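Local coordinates for OmpT protein (Vibrio cholerae serotype O1, PDB 6EHD) that probably forms a general diffusion porin, a beta-barrel channel through the outer membrane that would let small solutes and ions pass, at residues A[99-109]-A[230-238]; A[289-297]-A[306-314]. The protein carries 1 engineered substitution. All blocks are in the same frame, centred on the assembly; numbering follows the deposited sequence.

Contact 1 (A[99-109]-A[230-238]); sequences YSYFFGGTGLR and EDAISVAGT. With C8E ((hydroxyethyloxy)tri(ethyloxy)octane), chain G; C8E ((hydroxyethyloxy)tri(ethyloxy)octane), chain H.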
# COMPACT_ATOMS: atom_id res chain seq x y z
N TYR A 99 0.17 -5.51 9.43
CA TYR A 99 0.38 -4.56 10.49
C TYR A 99 1.86 -4.28 10.72
O TYR A 99 2.23 -3.67 11.72
CB TYR A 99 -0.30 -5.04 11.76
CG TYR A 99 -1.80 -5.32 11.58
CD1 TYR A 99 -2.64 -4.43 10.89
CD2 TYR A 99 -2.34 -6.47 12.07
CE1 TYR A 99 -3.97 -4.75 10.63
CE2 TYR A 99 -3.69 -6.80 11.84
CZ TYR A 99 -4.51 -5.93 11.17
OH TYR A 99 -5.89 -6.28 10.99
N SER A 100 2.71 -4.67 9.76
CA SER A 100 4.17 -4.47 9.90
C SER A 100 4.66 -3.03 9.58
O SER A 100 3.95 -2.21 8.97
CB SER A 100 4.88 -5.47 8.95
OG SER A 100 4.72 -5.14 7.57
N TYR A 101 5.92 -2.75 9.97
CA TYR A 101 6.66 -1.50 9.65
C TYR A 101 7.68 -1.69 8.51
O TYR A 101 8.08 -0.71 7.93
CB TYR A 101 7.38 -0.98 10.90
CG TYR A 101 6.56 -0.15 11.78
CD1 TYR A 101 6.49 1.22 11.56
CD2 TYR A 101 5.87 -0.69 12.87
CE1 TYR A 101 5.63 2.00 12.38
CE2 TYR A 101 5.09 0.11 13.71
CZ TYR A 101 4.99 1.48 13.46
OH TYR A 101 4.18 2.30 14.27
N PHE A 102 8.07 -2.93 8.13
CA PHE A 102 9.10 -3.22 7.14
C PHE A 102 8.87 -4.33 6.10
O PHE A 102 9.06 -4.11 4.91
CB PHE A 102 10.49 -3.55 7.80
CG PHE A 102 11.16 -2.41 8.50
CD1 PHE A 102 11.80 -1.45 7.80
CD2 PHE A 102 11.11 -2.34 9.93
CE1 PHE A 102 12.46 -0.39 8.48
CE2 PHE A 102 11.83 -1.30 10.60
CZ PHE A 102 12.48 -0.36 9.85
N PHE A 103 8.42 -5.51 6.53
CA PHE A 103 8.55 -6.72 5.68
C PHE A 103 7.25 -7.34 5.14
O PHE A 103 7.29 -8.13 4.22
CB PHE A 103 9.34 -7.80 6.45
CG PHE A 103 10.75 -7.35 6.88
CD1 PHE A 103 11.66 -6.89 5.89
CD2 PHE A 103 11.11 -7.31 8.23
CE1 PHE A 103 12.95 -6.41 6.27
CE2 PHE A 103 12.38 -6.83 8.60
CZ PHE A 103 13.29 -6.41 7.60
N GLY A 104 6.11 -7.05 5.78
CA GLY A 104 4.79 -7.60 5.31
C GLY A 104 4.17 -6.88 4.17
O GLY A 104 4.73 -5.89 3.66
N GLY A 105 2.99 -7.38 3.76
CA GLY A 105 2.24 -6.97 2.56
C GLY A 105 2.34 -7.94 1.40
O GLY A 105 1.84 -7.64 0.30
N THR A 106 3.02 -9.08 1.56
CA THR A 106 3.26 -9.96 0.40
C THR A 106 1.94 -10.56 -0.13
O THR A 106 1.88 -10.93 -1.32
CB THR A 106 4.17 -11.16 0.65
OG1 THR A 106 3.65 -12.03 1.67
CG2 THR A 106 5.58 -10.61 1.15
N GLY A 107 0.93 -10.68 0.74
CA GLY A 107 -0.39 -11.29 0.37
C GLY A 107 -1.39 -10.28 -0.23
O GLY A 107 -2.56 -10.64 -0.53
N LEU A 108 -0.97 -9.00 -0.42
CA LEU A 108 -1.87 -7.98 -0.92
C LEU A 108 -1.44 -7.71 -2.35
O LEU A 108 -0.27 -7.39 -2.59
CB LEU A 108 -1.89 -6.73 -0.01
CG LEU A 108 -2.13 -7.02 1.47
CD1 LEU A 108 -2.07 -5.72 2.29
CD2 LEU A 108 -3.47 -7.74 1.82
N ARG A 109 -2.33 -8.03 -3.31
CA ARG A 109 -1.87 -8.22 -4.70
C ARG A 109 -2.30 -7.11 -5.70
O ARG A 109 -2.24 -7.31 -6.91
CB ARG A 109 -2.36 -9.58 -5.22
CG ARG A 109 -2.03 -10.78 -4.35
CD ARG A 109 -0.55 -10.85 -3.88
NE ARG A 109 0.39 -10.82 -5.04
CZ ARG A 109 1.51 -10.12 -5.13
NH1 ARG A 109 1.99 -9.40 -4.12
NH2 ARG A 109 2.24 -10.17 -6.28
N GLU A 230 -2.71 -15.96 -8.78
CA GLU A 230 -2.17 -15.95 -7.41
C GLU A 230 -3.32 -16.12 -6.40
O GLU A 230 -4.36 -15.45 -6.54
CB GLU A 230 -1.49 -14.57 -7.16
CG GLU A 230 -0.31 -14.24 -8.01
CD GLU A 230 0.30 -12.86 -7.66
OE1 GLU A 230 -0.42 -11.86 -7.63
OE2 GLU A 230 1.52 -12.78 -7.40
N ASP A 231 -3.12 -16.97 -5.40
CA ASP A 231 -4.08 -17.17 -4.29
C ASP A 231 -3.30 -16.81 -3.00
O ASP A 231 -2.21 -17.45 -2.69
CB ASP A 231 -4.45 -18.69 -4.21
CG ASP A 231 -5.10 -19.27 -5.49
OD1 ASP A 231 -5.66 -18.55 -6.37
OD2 ASP A 231 -5.19 -20.52 -5.48
N ALA A 232 -3.86 -15.91 -2.14
CA ALA A 232 -3.07 -15.37 -1.01
C ALA A 232 -3.90 -15.28 0.27
O ALA A 232 -5.12 -14.94 0.18
CB ALA A 232 -2.52 -13.97 -1.39
N ILE A 233 -3.27 -15.62 1.39
CA ILE A 233 -3.88 -15.45 2.70
C ILE A 233 -2.87 -14.68 3.61
O ILE A 233 -1.67 -15.00 3.63
CB ILE A 233 -4.32 -16.77 3.35
CG1 ILE A 233 -5.04 -16.51 4.68
CG2 ILE A 233 -3.14 -17.73 3.54
CD1 ILE A 233 -5.62 -17.73 5.41
N SER A 234 -3.40 -13.73 4.39
CA SER A 234 -2.66 -12.97 5.40
C SER A 234 -3.45 -13.05 6.73
O SER A 234 -4.69 -12.80 6.77
CB SER A 234 -2.53 -11.48 4.96
OG SER A 234 -1.92 -11.38 3.67
N VAL A 235 -2.76 -13.48 7.80
CA VAL A 235 -3.31 -13.64 9.17
C VAL A 235 -2.39 -12.83 10.09
O VAL A 235 -1.22 -13.16 10.21
CB VAL A 235 -3.35 -15.11 9.63
CG1 VAL A 235 -4.10 -15.17 10.91
CG2 VAL A 235 -4.03 -15.94 8.60
N ALA A 236 -2.90 -11.84 10.77
CA ALA A 236 -2.01 -10.90 11.53
C ALA A 236 -2.75 -10.37 12.75
O ALA A 236 -3.97 -10.38 12.86
CB ALA A 236 -1.52 -9.75 10.64
N GLY A 237 -1.97 -9.84 13.71
CA GLY A 237 -2.56 -9.19 14.90
C GLY A 237 -1.65 -8.22 15.62
O GLY A 237 -0.42 -8.21 15.40
N THR A 238 -2.28 -7.49 16.54
CA THR A 238 -1.54 -6.55 17.42
C THR A 238 -2.06 -6.67 18.82
O THR A 238 -3.24 -7.06 19.03
CB THR A 238 -1.67 -5.08 16.95
OG1 THR A 238 -2.98 -4.54 17.18
CG2 THR A 238 -1.26 -4.85 15.49
C11 C8E G . -0.47 -0.77 12.32
O12 C8E G . 0.74 -0.02 12.02
C13 C8E G . 1.28 -0.40 10.73
C14 C8E G . 2.42 0.52 10.31
O15 C8E G . 1.79 1.80 10.08
C16 C8E G . 2.53 2.97 10.28
C17 C8E G . 3.23 3.08 9.00
O18 C8E G . 3.08 4.36 8.38
C19 C8E G . 3.81 4.77 7.21
C20 C8E G . 3.61 4.97 5.66
O21 C8E G . 4.82 5.14 4.73
C1 C8E H . -6.95 -11.50 28.38
C2 C8E H . -7.13 -12.65 27.41
C3 C8E H . -7.84 -12.17 26.14
C4 C8E H . -7.50 -13.00 24.89
C5 C8E H . -7.18 -12.11 23.68
C6 C8E H . -6.43 -12.89 22.60
C7 C8E H . -4.94 -13.02 22.91
C8 C8E H . -4.15 -13.62 21.76
O9 C8E H . -3.43 -12.60 21.03
C10 C8E H . -4.19 -11.90 20.05
C11 C8E H . -3.33 -11.14 19.03
O12 C8E H . -1.96 -11.26 19.34
C13 C8E H . -1.00 -10.50 18.56
C14 C8E H . 0.35 -11.09 18.86
O15 C8E H . 1.35 -10.12 18.97
C16 C8E H . 2.63 -10.59 19.48
O HOH W 1 0.02 -9.36 3.23
O HOH W 2 -3.72 -11.96 1.68

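Contact 2 (A[289-297]-A[306-314]); sequences YGDGTTLGY and VKATKVDSA. With C8E ((hydroxyethyloxy)tri(ethyloxy)octane), chain F.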
# COMPACT_ATOMS: atom_id res chain seq x y z
N TYR A 289 11.10 -13.28 8.46
CA TYR A 289 11.59 -14.57 7.88
C TYR A 289 10.86 -14.80 6.55
O TYR A 289 9.58 -14.78 6.53
CB TYR A 289 11.28 -15.70 8.86
CG TYR A 289 11.58 -17.05 8.19
CD1 TYR A 289 12.89 -17.56 8.14
CD2 TYR A 289 10.57 -17.75 7.55
CE1 TYR A 289 13.15 -18.80 7.51
CE2 TYR A 289 10.83 -19.02 6.92
CZ TYR A 289 12.12 -19.51 6.93
OH TYR A 289 12.40 -20.72 6.29
N GLY A 290 11.60 -14.89 5.43
CA GLY A 290 11.02 -15.14 4.11
C GLY A 290 11.53 -16.48 3.49
O GLY A 290 12.69 -16.82 3.68
N ASP A 291 10.66 -17.20 2.78
CA ASP A 291 11.09 -18.42 2.02
C ASP A 291 10.22 -18.59 0.80
O ASP A 291 8.98 -18.74 0.95
CB ASP A 291 11.01 -19.63 2.92
CG ASP A 291 11.71 -20.89 2.31
OD1 ASP A 291 12.82 -20.75 1.84
OD2 ASP A 291 11.08 -21.92 2.25
N GLY A 292 10.83 -18.60 -0.39
CA GLY A 292 10.11 -18.82 -1.61
C GLY A 292 10.00 -17.64 -2.48
O GLY A 292 10.87 -16.73 -2.44
N THR A 293 8.92 -17.59 -3.26
CA THR A 293 8.70 -16.62 -4.32
C THR A 293 7.70 -15.48 -4.02
O THR A 293 6.67 -15.78 -3.39
CB THR A 293 8.17 -17.41 -5.53
OG1 THR A 293 9.21 -18.33 -5.98
CG2 THR A 293 7.77 -16.52 -6.68
N THR A 294 8.00 -14.25 -4.46
CA THR A 294 7.01 -13.17 -4.70
C THR A 294 7.12 -12.67 -6.11
O THR A 294 8.29 -12.53 -6.57
CB THR A 294 7.10 -12.01 -3.67
OG1 THR A 294 6.14 -10.99 -3.95
CG2 THR A 294 8.47 -11.32 -3.66
N LEU A 295 5.99 -12.37 -6.79
CA LEU A 295 5.98 -11.62 -8.05
C LEU A 295 6.14 -10.10 -7.90
O LEU A 295 6.12 -9.38 -8.88
CB LEU A 295 4.80 -11.98 -8.96
CG LEU A 295 4.69 -13.49 -9.17
CD1 LEU A 295 3.47 -13.78 -10.03
CD2 LEU A 295 5.97 -14.06 -9.76
N GLY A 296 6.24 -9.60 -6.64
CA GLY A 296 6.43 -8.15 -6.37
C GLY A 296 5.40 -7.73 -5.30
O GLY A 296 4.27 -8.20 -5.35
N TYR A 297 5.77 -6.86 -4.36
CA TYR A 297 4.78 -6.29 -3.37
C TYR A 297 5.27 -4.95 -2.85
O TYR A 297 6.45 -4.62 -3.03
CB TYR A 297 4.53 -7.31 -2.26
CG TYR A 297 5.63 -7.45 -1.15
CD1 TYR A 297 6.80 -8.21 -1.36
CD2 TYR A 297 5.51 -6.77 0.10
CE1 TYR A 297 7.82 -8.33 -0.42
CE2 TYR A 297 6.46 -6.95 1.05
CZ TYR A 297 7.65 -7.68 0.81
OH TYR A 297 8.58 -7.84 1.80
N VAL A 306 9.28 -4.06 -3.33
CA VAL A 306 10.14 -5.21 -3.53
C VAL A 306 9.74 -5.79 -4.89
O VAL A 306 8.57 -6.08 -5.12
CB VAL A 306 9.98 -6.29 -2.40
CG1 VAL A 306 10.76 -7.54 -2.79
CG2 VAL A 306 10.38 -5.75 -1.03
N LYS A 307 10.70 -5.87 -5.85
CA LYS A 307 10.41 -6.47 -7.19
C LYS A 307 10.42 -7.98 -7.09
O LYS A 307 10.94 -8.57 -6.12
CB LYS A 307 11.40 -5.99 -8.30
CG LYS A 307 11.35 -4.50 -8.66
CD LYS A 307 9.95 -4.09 -9.13
CE LYS A 307 9.92 -3.07 -10.28
NZ LYS A 307 8.60 -3.12 -11.02
N ALA A 308 9.88 -8.60 -8.12
CA ALA A 308 9.84 -10.06 -8.18
C ALA A 308 11.15 -10.72 -7.79
O ALA A 308 12.23 -10.29 -8.21
CB ALA A 308 9.40 -10.48 -9.58
N THR A 309 11.08 -11.72 -6.92
CA THR A 309 12.29 -12.36 -6.34
C THR A 309 12.01 -13.75 -5.71
O THR A 309 10.87 -14.14 -5.46
CB THR A 309 13.03 -11.43 -5.32
OG1 THR A 309 14.34 -11.95 -5.09
CG2 THR A 309 12.37 -11.35 -3.97
N LYS A 310 13.08 -14.50 -5.48
CA LYS A 310 13.02 -15.73 -4.79
C LYS A 310 14.08 -15.70 -3.72
O LYS A 310 15.23 -15.32 -3.98
CB LYS A 310 13.24 -16.91 -5.75
CG LYS A 310 12.82 -18.24 -5.16
CD LYS A 310 13.81 -18.93 -4.23
CE LYS A 310 13.21 -20.24 -3.69
NZ LYS A 310 13.57 -20.60 -2.27
N VAL A 311 13.71 -16.11 -2.50
CA VAL A 311 14.68 -16.16 -1.38
C VAL A 311 14.64 -17.52 -0.74
O VAL A 311 13.64 -18.25 -0.85
CB VAL A 311 14.45 -15.03 -0.32
CG1 VAL A 311 14.40 -13.66 -0.99
CG2 VAL A 311 13.19 -15.28 0.48
N ASP A 312 15.73 -17.88 -0.09
CA ASP A 312 15.88 -19.16 0.59
C ASP A 312 16.11 -19.02 2.05
O ASP A 312 17.23 -18.64 2.48
CB ASP A 312 17.14 -19.85 -0.12
CG ASP A 312 17.53 -21.13 0.49
OD1 ASP A 312 16.78 -21.73 1.25
OD2 ASP A 312 18.68 -21.57 0.24
N SER A 313 15.09 -19.28 2.88
CA SER A 313 15.21 -19.21 4.35
C SER A 313 15.93 -17.95 4.83
O SER A 313 16.89 -18.03 5.60
CB SER A 313 15.90 -20.46 4.95
OG SER A 313 14.93 -21.47 5.03
N ALA A 314 15.48 -16.78 4.37
CA ALA A 314 16.17 -15.49 4.67
C ALA A 314 15.72 -14.88 6.04
O ALA A 314 14.46 -14.74 6.25
CB ALA A 314 15.93 -14.53 3.55
O9 C8E F . 15.17 -8.19 -1.80
C10 C8E F . 15.10 -8.89 -0.57
C11 C8E F . 14.15 -8.17 0.36
O12 C8E F . 13.81 -9.10 1.40
C13 C8E F . 12.64 -8.75 2.13
C14 C8E F . 12.03 -9.87 2.95
O15 C8E F . 11.64 -11.06 2.21
C16 C8E F . 10.58 -10.76 1.30
C17 C8E F . 10.64 -11.80 0.23
O18 C8E F . 9.71 -12.79 0.62
C19 C8E F . 8.64 -12.94 -0.29
C20 C8E F . 8.90 -14.29 -0.87
O21 C8E F . 8.55 -15.25 0.12

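Contact 1 (A[99-109]-A[230-238])
Arg109 and Glu230 form the charged end of this contact. The guanidinium meets the carboxylate side-on through two nitrogens, NE reaching Glu230 OE1 at 2.9 Å and NH2 reaching Glu230 OE2 at 2.9 Å. The two planes stand 69° apart: OE1 is approached from above the carboxylate plane, whereas OE2 offers its syn lone pair. Arg109 is bent at chi2 and chi3, which curls its head round so that NE faces the acid, while Glu230 stays extended beyond CG. This buried pair probably keeps both charges, and NH1 bonds to Gly296 O.

Water carries the middle. Ser234 OG holds one water that accepts from Gly107 N and a second, 2.7 Å from OG, that donates to Gly107 O, so the N-H and C=O of Gly107 reach the strand through water, with no direct hydrogen bond to it. Gly107 CA passes 3.6 Å from Ser234 OG, and Gly107 O touches Ala232 CB at 3.4 Å.

Apolar packing closes the other end. The Tyr99 ring sets CD2 3.7 Å from Ala236 CB and turns an edge to Gly237 N, while the Thr238 side chain crosses that of Tyr99 at about a right angle, with CG2 against Tyr99 CB; the phenol hydroxyl goes on to Glu202.

Loop 99-109 thus lies against the residues of strand 227-242 that point to it, consistent with a constriction loop folded into the barrel, as in general porins. Strands 208-221 and 245-258 flank that strand in the wall, with Tyr99 touching Leu209 and Thr106 bonding to Glu252.

Contact 2 (A[289-297]-A[306-314])
Val311 O is gripped by two donors that come from opposite faces of its carbonyl plane. Gly292 N approaches at 2.9 Å, and Lys310 NZ, at 2.7 Å from Val311 O, sits well above the plane, its chain bent back at chi2 and chi4 to bring the ammonium over its own strand. On the way, Lys310 CG passes Thr293 OG1, the two side chains crossing at about a right angle.

The backbones pair antiparallel, with hydrogen-bonded pairs Gly290–Ala314, Gly292–Val311, Thr294–Thr309 and Tyr297–Val306. Between the first two the register slips by one residue, a beta bulge. There a side chain takes part in the pairing: Asp291 CG lies anti to the backbone N (chi1 -168°), which carries OD1 across to accept from Ser313 N at 2.9 Å, on the anti side of the carboxylate and somewhat out of its plane. Beside it, Tyr289 OH and Ser313 OG share a hydrogen bond of 2.9 Å. At the corner after Thr294, OG1 accepts from Gly296 N in an ST turn.

Apolar groups gather on the side of Thr294, Tyr297, Val306 and Thr309. Tyr297 and Val306 lie side by side, CE1 3.6 Å from Val306 CB, and the CG2 methyls of Thr294 and Thr309 meet at 3.9 Å. The oxyethylene part of a detergent molecule runs along this side, its C16 at the edge of the Tyr297 ring.

Asp291 OD1 lies 4.1 Å from Asp312 OD1, a proximity that Lys310 NZ, 4.2 Å from Asp291 OD1, probably eases. Eight of the ten hydrogen bonds between the segments are backbone pairs, and the two that use side chains lie at the bulge, which suggests a bent hairpin set mainly by its backbone.

How the contacts relate
From the N terminus, the chain passes through the first barrel strands and helix 90-94 before reaching the loop 99-109. Contact 1 closes a long excursion of 120 intervening residues, largely strand, when 230-238 comes back against that loop. Contact 2 opens later and closes a short hairpin, with only eight residues between 289-297 and 306-314; the two follow in series, neither nesting nor crossing. Their centres are about 13 Å apart, yet they touch: Leu295 packs on Glu230, and Tyr297 OH approaches Phe103 O. Together they join the inward loop, the barrel wall at 227-242 and the hairpin between strands 281-291 and 314-324.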